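PDB 3GAZ: alcohol dehydrogenase superfamily protein from Novosphingobium aromaticivorans, which probably acts as an NADP-dependent oxidoreductase of the medium-chain dehydrogenase/reductase superfamily, though its substrate is not established. Local coordinates for residues A121-R126 against L297-D302; S129-V134 against G164-Q169; D302-S307 against Y315-G320. All coordinates share one frame; numbering follows the deposited sequence.

Overall arrangement
All three contacts belong to one enoyl-reductase-like fold and are largely buried. Interaction 2 lies deepest, about 5 Å from the centre of the chain, and all its touching residues are buried. It joins valines of helices 132-145 and 162-173, with Leu131 beside them. Its side-chain contacts are apolar and no hydrogen bond crosses it. Interaction 1 mixes a leucine-proline contact with an arginine bonded to a backbone carbonyl. Interaction 3, about 16 Å from the centre, sets a salt-bridged arginine and a phenylalanine against Ala317 of helix 311-319. Arg126 and Leu301 in interaction 1 and Arg304 in interaction 3 are partly exposed. Interactions 1 and 2 touch; interactions 1 and 3 share Asp302.

Interaction 1. Residues A121-R126 against L297-D302; sequences AALTMR and LAPRLD
Leu123 CD2 reaches the Pro299 ring at its CD, 3.9 Å away. This is the buried, apolar end of the contact, and the sparser one. Val292 of helix 278-293 also touches Leu123, and Leu131 lies against Pro299. The close packing is at the other end, where Arg126 and Leu301 cross at about a right angle. Leu301 CD1 lies over one face of the Arg126 guanidinium, and Leu301 CG comes within 3.5 Å of Arg126 NH2. Leu301 CD2 also packs against the root of the arginine, 3.8 Å from Arg126 CB. The Arg126 chain bends at chi3 (48°), which turns the guanidinium back across the leucine. Its edge then faces the backbone: Arg126 NH2 donates to Asp302 O at 2.9 Å, nearly in the guanidinium plane, with an N-H...O angle of 144°. This polar side is partly exposed, and a water joins the same two groups. It accepts from Arg126 NH1 at 3.3 Å and donates to Asp302 O at 2.8 Å. Asp302 O therefore receives two donors. The Asp302 carboxylate does not pair with Arg126; its salt bridge is to Arg304. The contact ties the start of helix 125-129 to the loop between helix 278-293 and strand 306-307. Arg126 thus holds this loop through a main-chain carbonyl, while its charge probably feels the nearby carboxylate only at longer range.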
loop_
_atom_site.group_PDB
_atom_site.type_symbol
_atom_site.label_atom_id
_atom_site.label_comp_id
_atom_site.label_asym_id
_atom_site.label_seq_id
_atom_site.Cartn_x
_atom_site.Cartn_y
_atom_site.Cartn_z
ATOM N N ALA A 121 -19.107 -9.294 -23.250
ATOM C CA ALA A 121 -19.817 -10.540 -23.519
ATOM C C ALA A 121 -19.099 -11.513 -24.448
ATOM O O ALA A 121 -19.168 -12.728 -24.255
ATOM C CB ALA A 121 -21.211 -10.228 -24.081
ATOM N N ALA A 122 -18.404 -10.982 -25.447
ATOM C CA ALA A 122 -17.715 -11.814 -26.431
ATOM C C ALA A 122 -16.408 -12.469 -25.982
ATOM O O ALA A 122 -15.874 -13.323 -26.686
ATOM C CB ALA A 122 -17.468 -10.994 -27.706
ATOM N N LEU A 123 -15.891 -12.080 -24.821
ATOM C CA LEU A 123 -14.632 -12.645 -24.342
ATOM C C LEU A 123 -14.796 -13.708 -23.262
ATOM O O LEU A 123 -15.736 -13.665 -22.468
ATOM C CB LEU A 123 -13.733 -11.539 -23.777
ATOM C CG LEU A 123 -13.373 -10.330 -24.645
ATOM C CD1 LEU A 123 -12.433 -9.426 -23.854
ATOM C CD2 LEU A 123 -12.711 -10.781 -25.940
ATOM N N THR A 124 -13.868 -14.662 -23.240
ATOM C CA THR A 124 -13.870 -15.700 -22.220
ATOM C C THR A 124 -13.237 -15.023 -21.002
ATOM O O THR A 124 -12.693 -13.926 -21.119
ATOM C CB THR A 124 -12.989 -16.898 -22.621
ATOM O OG1 THR A 124 -11.621 -16.474 -22.700
ATOM C CG2 THR A 124 -13.436 -17.467 -23.969
HETATM N N MSE A 125 -13.303 -15.660 -19.839
HETATM C CA MSE A 125 -12.714 -15.063 -18.645
HETATM C C MSE A 125 -11.205 -14.850 -18.816
HETATM O O MSE A 125 -10.655 -13.845 -18.357
HETATM C CB MSE A 125 -12.999 -15.939 -17.422
HETATM C CG MSE A 125 -14.454 -15.868 -16.924
HETATM SE SE MSE A 125 -14.865 -14.292 -16.095
HETATM C CE MSE A 125 -16.656 -14.476 -15.869
ATOM N N ARG A 126 -10.539 -15.792 -19.478
ATOM C CA ARG A 126 -9.100 -15.679 -19.711
ATOM C C ARG A 126 -8.798 -14.450 -20.566
ATOM O O ARG A 126 -7.930 -13.647 -20.225
ATOM C CB ARG A 126 -8.570 -16.941 -20.406
ATOM C CG ARG A 126 -8.140 -18.060 -19.449
ATOM C CD ARG A 126 -8.013 -19.405 -20.171
ATOM N NE ARG A 126 -7.246 -19.313 -21.412
ATOM C CZ ARG A 126 -5.930 -19.116 -21.482
ATOM N NH1 ARG A 126 -5.210 -18.993 -20.374
ATOM N NH2 ARG A 126 -5.336 -19.034 -22.665
ATOM N N LEU A 297 -11.574 -4.636 -30.950
ATOM C CA LEU A 297 -10.599 -4.928 -29.906
ATOM C C LEU A 297 -10.597 -6.397 -29.520
ATOM O O LEU A 297 -11.628 -6.954 -29.142
ATOM C CB LEU A 297 -10.874 -4.086 -28.658
ATOM C CG LEU A 297 -10.013 -4.412 -27.432
ATOM C CD1 LEU A 297 -8.537 -4.162 -27.737
ATOM C CD2 LEU A 297 -10.464 -3.560 -26.263
ATOM N N ALA A 298 -9.425 -7.011 -29.608
ATOM C CA ALA A 298 -9.250 -8.412 -29.257
ATOM C C ALA A 298 -7.906 -8.563 -28.557
ATOM O O ALA A 298 -6.857 -8.263 -29.129
ATOM C CB ALA A 298 -9.284 -9.277 -30.506
ATOM N N PRO A 299 -7.917 -9.019 -27.298
ATOM C CA PRO A 299 -6.650 -9.182 -26.585
ATOM C C PRO A 299 -5.842 -10.326 -27.189
ATOM O O PRO A 299 -6.411 -11.297 -27.691
ATOM C CB PRO A 299 -7.104 -9.495 -25.164
ATOM C CG PRO A 299 -8.344 -10.309 -25.405
ATOM C CD PRO A 299 -9.047 -9.499 -26.485
ATOM N N ARG A 300 -4.519 -10.199 -27.165
ATOM C CA ARG A 300 -3.663 -11.255 -27.679
ATOM C C ARG A 300 -3.427 -12.170 -26.485
ATOM O O ARG A 300 -2.744 -11.799 -25.529
ATOM C CB ARG A 300 -2.332 -10.689 -28.190
ATOM C CG ARG A 300 -1.581 -11.664 -29.084
ATOM C CD ARG A 300 -0.222 -11.136 -29.513
ATOM N NE ARG A 300 0.384 -12.000 -30.519
ATOM C CZ ARG A 300 1.640 -11.893 -30.943
ATOM N NH1 ARG A 300 2.435 -10.954 -30.440
ATOM N NH2 ARG A 300 2.097 -12.719 -31.879
ATOM N N LEU A 301 -4.004 -13.364 -26.543
ATOM C CA LEU A 301 -3.903 -14.320 -25.452
ATOM C C LEU A 301 -3.121 -15.577 -25.817
ATOM O O LEU A 301 -3.484 -16.289 -26.753
ATOM C CB LEU A 301 -5.318 -14.703 -25.004
ATOM C CG LEU A 301 -5.513 -15.762 -23.920
ATOM C CD1 LEU A 301 -4.911 -15.278 -22.609
ATOM C CD2 LEU A 301 -6.995 -16.032 -23.750
ATOM N N ASP A 302 -2.043 -15.843 -25.082
ATOM C CA ASP A 302 -1.237 -17.039 -25.328
ATOM C C ASP A 302 -2.165 -18.220 -25.004
ATOM O O ASP A 302 -2.801 -18.244 -23.948
ATOM C CB ASP A 302 -0.002 -17.033 -24.419
ATOM C CG ASP A 302 0.944 -18.188 -24.698
ATOM O OD1 ASP A 302 0.543 -19.354 -24.497
ATOM O OD2 ASP A 302 2.095 -17.928 -25.116
HETATM O O HOH W 1 -2.327 -17.715 -21.246
#

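Interaction 2. Residues S129-V134 against G164-Q169; sequences SVLPLV and GHVAIQ
Val134 and Val166 bring their backbones to 7.0 Å between CA atoms, where the first turn of helix 132-145 meets helix 162-173. Both side chains point toward the other segment and cross at about a right angle. Val166 does most of the touching. Both its methyls touch Val134 CG2, each at 4.0 Å. Val166 CG1 also reaches Leu131 CD1, and Val166 CG2 lies 3.4 Å from Val134 O. The Val166 rotation (chi1 -69°) leaves CG1 facing Leu131 and the His165 ring, and CG2 facing the Val134 carbonyl. CG1 sits 3.5 Å above one face of that ring, towards its rim. Gln169 NE2 donates to His165 O at 3.1 Å, from above the carbonyl plane. NE2 is thus tied to its own helix, while OE1 accepts from Ala298 N. No hydrogen bond crosses between the two segments. Gly164 belongs to a glycine pattern of the Rossmann type, consistent with a dinucleotide-binding turn leading into helix 162-173. Further along, Ala138 of helix 132-145 touches Val166 and Ala167. Helix 184-193 packs on His165, Ile168 and Gln169, and strand 90-94 lies against Pro132 and Leu133.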
loop_
_atom_site.group_PDB
_atom_site.type_symbol
_atom_site.label_atom_id
_atom_site.label_comp_id
_atom_site.label_asym_id
_atom_site.label_seq_id
_atom_site.Cartn_x
_atom_site.Cartn_y
_atom_site.Cartn_z
ATOM N N SER A 129 -9.348 -11.176 -18.646
ATOM C CA SER A 129 -8.391 -10.989 -17.555
ATOM C C SER A 129 -7.047 -10.356 -17.944
ATOM O O SER A 129 -6.390 -9.745 -17.103
ATOM C CB SER A 129 -8.127 -12.323 -16.852
ATOM O OG SER A 129 -7.313 -13.173 -17.644
ATOM N N VAL A 130 -6.636 -10.489 -19.200
ATOM C CA VAL A 130 -5.349 -9.927 -19.625
ATOM C C VAL A 130 -5.464 -8.547 -20.258
ATOM O O VAL A 130 -4.475 -7.994 -20.733
ATOM C CB VAL A 130 -4.638 -10.848 -20.641
ATOM C CG1 VAL A 130 -4.337 -12.185 -20.005
ATOM C CG2 VAL A 130 -5.510 -11.027 -21.892
ATOM N N LEU A 131 -6.664 -7.980 -20.239
ATOM C CA LEU A 131 -6.907 -6.680 -20.860
ATOM C C LEU A 131 -6.748 -5.401 -20.010
ATOM O O LEU A 131 -6.127 -4.436 -20.450
ATOM C CB LEU A 131 -8.312 -6.704 -21.476
ATOM C CG LEU A 131 -8.650 -5.908 -22.738
ATOM C CD1 LEU A 131 -7.632 -6.174 -23.840
ATOM C CD2 LEU A 131 -10.052 -6.323 -23.202
ATOM N N PRO A 132 -7.293 -5.384 -18.782
ATOM C CA PRO A 132 -7.216 -4.204 -17.902
ATOM C C PRO A 132 -5.960 -3.319 -17.890
ATOM O O PRO A 132 -5.977 -2.222 -18.441
ATOM C CB PRO A 132 -7.539 -4.783 -16.528
ATOM C CG PRO A 132 -8.552 -5.843 -16.864
ATOM C CD PRO A 132 -7.895 -6.525 -18.068
ATOM N N LEU A 133 -4.878 -3.777 -17.272
ATOM C CA LEU A 133 -3.662 -2.960 -17.194
ATOM C C LEU A 133 -3.140 -2.430 -18.519
ATOM O O LEU A 133 -2.951 -1.219 -18.671
ATOM C CB LEU A 133 -2.526 -3.714 -16.493
ATOM C CG LEU A 133 -1.186 -2.956 -16.471
ATOM C CD1 LEU A 133 -1.354 -1.607 -15.763
ATOM C CD2 LEU A 133 -0.129 -3.798 -15.770
ATOM N N VAL A 134 -2.897 -3.318 -19.477
ATOM C CA VAL A 134 -2.371 -2.868 -20.755
ATOM C C VAL A 134 -3.320 -1.947 -21.511
ATOM O O VAL A 134 -2.865 -1.017 -22.169
ATOM C CB VAL A 134 -1.935 -4.059 -21.667
ATOM C CG1 VAL A 134 -0.845 -4.868 -20.966
ATOM C CG2 VAL A 134 -3.124 -4.933 -22.026
ATOM N N GLY A 164 1.492 -2.608 -26.504
ATOM C CA GLY A 164 1.530 -2.389 -27.939
ATOM C C GLY A 164 0.343 -2.865 -28.756
ATOM O O GLY A 164 -0.242 -2.087 -29.511
ATOM N N HIS A 165 -0.030 -4.134 -28.614
ATOM C CA HIS A 165 -1.136 -4.656 -29.409
ATOM C C HIS A 165 -2.470 -3.984 -29.113
ATOM O O HIS A 165 -3.306 -3.853 -30.002
ATOM C CB HIS A 165 -1.243 -6.190 -29.276
ATOM C CG HIS A 165 -1.941 -6.669 -28.035
ATOM N ND1 HIS A 165 -1.360 -6.630 -26.787
ATOM C CD2 HIS A 165 -3.153 -7.252 -27.869
ATOM C CE1 HIS A 165 -2.182 -7.174 -25.904
ATOM N NE2 HIS A 165 -3.275 -7.558 -26.535
ATOM N N VAL A 166 -2.673 -3.540 -27.879
ATOM C CA VAL A 166 -3.923 -2.872 -27.557
ATOM C C VAL A 166 -3.857 -1.408 -27.999
ATOM O O VAL A 166 -4.872 -0.827 -28.385
ATOM C CB VAL A 166 -4.262 -2.973 -26.044
ATOM C CG1 VAL A 166 -4.617 -4.415 -25.698
ATOM C CG2 VAL A 166 -3.090 -2.503 -25.200
ATOM N N ALA A 167 -2.662 -0.825 -27.958
ATOM C CA ALA A 167 -2.480 0.558 -28.387
ATOM C C ALA A 167 -2.793 0.646 -29.885
ATOM O O ALA A 167 -3.411 1.602 -30.346
ATOM C CB ALA A 167 -1.049 1.007 -28.119
ATOM N N ILE A 168 -2.362 -0.361 -30.641
ATOM C CA ILE A 168 -2.619 -0.401 -32.081
ATOM C C ILE A 168 -4.119 -0.377 -32.361
ATOM O O ILE A 168 -4.597 0.392 -33.194
ATOM C CB ILE A 168 -2.059 -1.692 -32.727
ATOM C CG1 ILE A 168 -0.533 -1.626 -32.813
ATOM C CG2 ILE A 168 -2.691 -1.900 -34.106
ATOM C CD1 ILE A 168 0.098 -2.892 -33.348
ATOM N N GLN A 169 -4.856 -1.231 -31.658
ATOM C CA GLN A 169 -6.292 -1.341 -31.858
ATOM C C GLN A 169 -7.071 -0.110 -31.413
ATOM O O GLN A 169 -8.076 0.240 -32.030
ATOM C CB GLN A 169 -6.810 -2.605 -31.163
ATOM C CG GLN A 169 -6.161 -3.875 -31.717
ATOM C CD GLN A 169 -6.611 -5.140 -31.011
ATOM O OE1 GLN A 169 -7.746 -5.579 -31.166
ATOM N NE2 GLN A 169 -5.717 -5.726 -30.219
#

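Interaction 3. Residues D302-S307 against Y315-G320; sequences DPRTFS and YDAVLG
Ala317 CB meets both Arg304 and Phe306. The methyl lies 3.5 Å above one face of the Arg304 guanidinium, offset towards the rim, and its nearest atom there is Arg304 NH1 at 3.7 Å. Phe306 CZ approaches the same methyl at 4.1 Å, with its ring oblique to it. No hydrogen bond crosses between the segments. The next shell is Asp302, which Arg304 grips side-on in a salt bridge. Arg304 NE donates to Asp302 OD1 at 2.9 Å, and Arg304 NH2 to Asp302 OD2 at 2.8 Å. Both bonds are nearly straight, at 169°. Both oxygens lie close to the guanidinium plane, although both nitrogens lie well out of the carboxylate plane. The Arg304 chain is bent at chi3 (-72°), which brings its NE edge round to the carboxylate. Asp302 OD1 also accepts from Arg304 N at 2.9 Å through its anti lone pair, closing an Asx turn. Further out, Pro325 O accepts from Arg304 NH1, and Arg328 N donates to Asp302 OD2. These bonds fix the rotation of the guanidinium and keep its face against Ala317. A leucine at Arg304 would probably leave the Asp302 carboxylate without its charged mate and Pro325 O without this donor. On the helix, Gly320 has positive phi and is the C-prime residue of a Schellman motif that ends helix 311-319. The contact lies within the beta-alpha-beta unit of strand 306-307, helix 311-319 and strand 332-334. Phe306 also packs on Ser313 and Ala314 of this helix, while helix 46-52 touches Val318 and Leu319.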
loop_
_atom_site.group_PDB
_atom_site.type_symbol
_atom_site.label_atom_id
_atom_site.label_comp_id
_atom_site.label_asym_id
_atom_site.label_seq_id
_atom_site.Cartn_x
_atom_site.Cartn_y
_atom_site.Cartn_z
ATOM N N ASP A 302 -2.043 -15.843 -25.082
ATOM C CA ASP A 302 -1.237 -17.039 -25.328
ATOM C C ASP A 302 -2.165 -18.220 -25.004
ATOM O O ASP A 302 -2.801 -18.244 -23.948
ATOM C CB ASP A 302 -0.002 -17.033 -24.419
ATOM C CG ASP A 302 0.944 -18.188 -24.698
ATOM O OD1 ASP A 302 0.543 -19.354 -24.497
ATOM O OD2 ASP A 302 2.095 -17.928 -25.116
ATOM N N PRO A 303 -2.262 -19.204 -25.918
ATOM C CA PRO A 303 -3.110 -20.399 -25.779
ATOM C C PRO A 303 -2.861 -21.253 -24.543
ATOM O O PRO A 303 -3.743 -21.990 -24.112
ATOM C CB PRO A 303 -2.829 -21.186 -27.063
ATOM C CG PRO A 303 -2.305 -20.155 -28.020
ATOM C CD PRO A 303 -1.449 -19.290 -27.144
ATOM N N ARG A 304 -1.660 -21.166 -23.983
ATOM C CA ARG A 304 -1.314 -21.947 -22.802
ATOM C C ARG A 304 -2.180 -21.619 -21.586
ATOM O O ARG A 304 -2.556 -20.465 -21.376
ATOM C CB ARG A 304 0.160 -21.742 -22.453
ATOM C CG ARG A 304 1.113 -22.521 -23.349
ATOM C CD ARG A 304 2.557 -22.170 -23.061
ATOM N NE ARG A 304 2.899 -20.830 -23.531
ATOM C CZ ARG A 304 4.109 -20.288 -23.430
ATOM N NH1 ARG A 304 5.098 -20.970 -22.869
ATOM N NH2 ARG A 304 4.336 -19.070 -23.908
ATOM N N THR A 305 -2.493 -22.641 -20.792
ATOM C CA THR A 305 -3.300 -22.458 -19.588
ATOM C C THR A 305 -2.501 -22.833 -18.343
ATOM O O THR A 305 -1.576 -23.654 -18.406
ATOM C CB THR A 305 -4.599 -23.296 -19.638
ATOM O OG1 THR A 305 -4.282 -24.670 -19.898
ATOM C CG2 THR A 305 -5.523 -22.775 -20.736
ATOM N N PHE A 306 -2.862 -22.217 -17.216
ATOM C CA PHE A 306 -2.191 -22.443 -15.941
ATOM C C PHE A 306 -3.204 -22.342 -14.803
ATOM O O PHE A 306 -3.951 -21.367 -14.711
ATOM C CB PHE A 306 -1.095 -21.387 -15.731
ATOM C CG PHE A 306 -0.085 -21.331 -16.840
ATOM C CD1 PHE A 306 1.093 -22.071 -16.770
ATOM C CD2 PHE A 306 -0.329 -20.564 -17.974
ATOM C CE1 PHE A 306 2.016 -22.050 -17.817
ATOM C CE2 PHE A 306 0.583 -20.538 -19.028
ATOM C CZ PHE A 306 1.762 -21.285 -18.947
ATOM N N SER A 307 -3.232 -23.349 -13.939
ATOM C CA SER A 307 -4.152 -23.341 -12.805
ATOM C C SER A 307 -3.511 -22.507 -11.705
ATOM O O SER A 307 -2.352 -22.122 -11.811
ATOM C CB SER A 307 -4.366 -24.758 -12.284
ATOM O OG SER A 307 -3.152 -25.259 -11.756
ATOM N N TYR A 315 4.606 -17.547 -15.005
ATOM C CA TYR A 315 5.546 -16.443 -15.144
ATOM C C TYR A 315 6.817 -16.826 -15.892
ATOM O O TYR A 315 7.462 -15.966 -16.486
ATOM C CB TYR A 315 5.873 -15.834 -13.779
ATOM C CG TYR A 315 4.746 -14.947 -13.293
ATOM C CD1 TYR A 315 4.498 -13.710 -13.892
ATOM C CD2 TYR A 315 3.867 -15.387 -12.309
ATOM C CE1 TYR A 315 3.390 -12.939 -13.527
ATOM C CE2 TYR A 315 2.759 -14.627 -11.935
ATOM C CZ TYR A 315 2.525 -13.409 -12.546
ATOM O OH TYR A 315 1.416 -12.676 -12.191
ATOM N N ASP A 316 7.187 -18.104 -15.865
ATOM C CA ASP A 316 8.365 -18.526 -16.616
ATOM C C ASP A 316 8.038 -18.248 -18.073
ATOM O O ASP A 316 8.916 -17.920 -18.872
ATOM C CB ASP A 316 8.636 -20.024 -16.460
ATOM C CG ASP A 316 9.250 -20.372 -15.124
ATOM O OD1 ASP A 316 10.046 -19.562 -14.603
ATOM O OD2 ASP A 316 8.947 -21.467 -14.607
ATOM N N ALA A 317 6.760 -18.390 -18.408
ATOM C CA ALA A 317 6.289 -18.156 -19.767
ATOM C C ALA A 317 6.241 -16.656 -20.059
ATOM O O ALA A 317 6.633 -16.207 -21.140
ATOM C CB ALA A 317 4.904 -18.781 -19.946
ATOM N N VAL A 318 5.751 -15.880 -19.097
ATOM C CA VAL A 318 5.678 -14.431 -19.265
ATOM C C VAL A 318 7.067 -13.863 -19.560
ATOM O O VAL A 318 7.221 -12.948 -20.376
ATOM C CB VAL A 318 5.139 -13.745 -17.991
ATOM C CG1 VAL A 318 5.293 -12.232 -18.110
ATOM C CG2 VAL A 318 3.683 -14.105 -17.785
ATOM N N LEU A 319 8.075 -14.417 -18.897
ATOM C CA LEU A 319 9.445 -13.950 -19.063
ATOM C C LEU A 319 10.280 -14.834 -19.984
ATOM O O LEU A 319 11.396 -14.472 -20.349
ATOM C CB LEU A 319 10.126 -13.865 -17.696
ATOM C CG LEU A 319 9.445 -12.972 -16.653
ATOM C CD1 LEU A 319 10.132 -13.144 -15.304
ATOM C CD2 LEU A 319 9.497 -11.521 -17.106
ATOM N N GLY A 320 9.741 -15.986 -20.361
ATOM C CA GLY A 320 10.488 -16.890 -21.214
ATOM C C GLY A 320 11.708 -17.390 -20.461
ATOM O O GLY A 320 12.824 -17.381 -20.980
#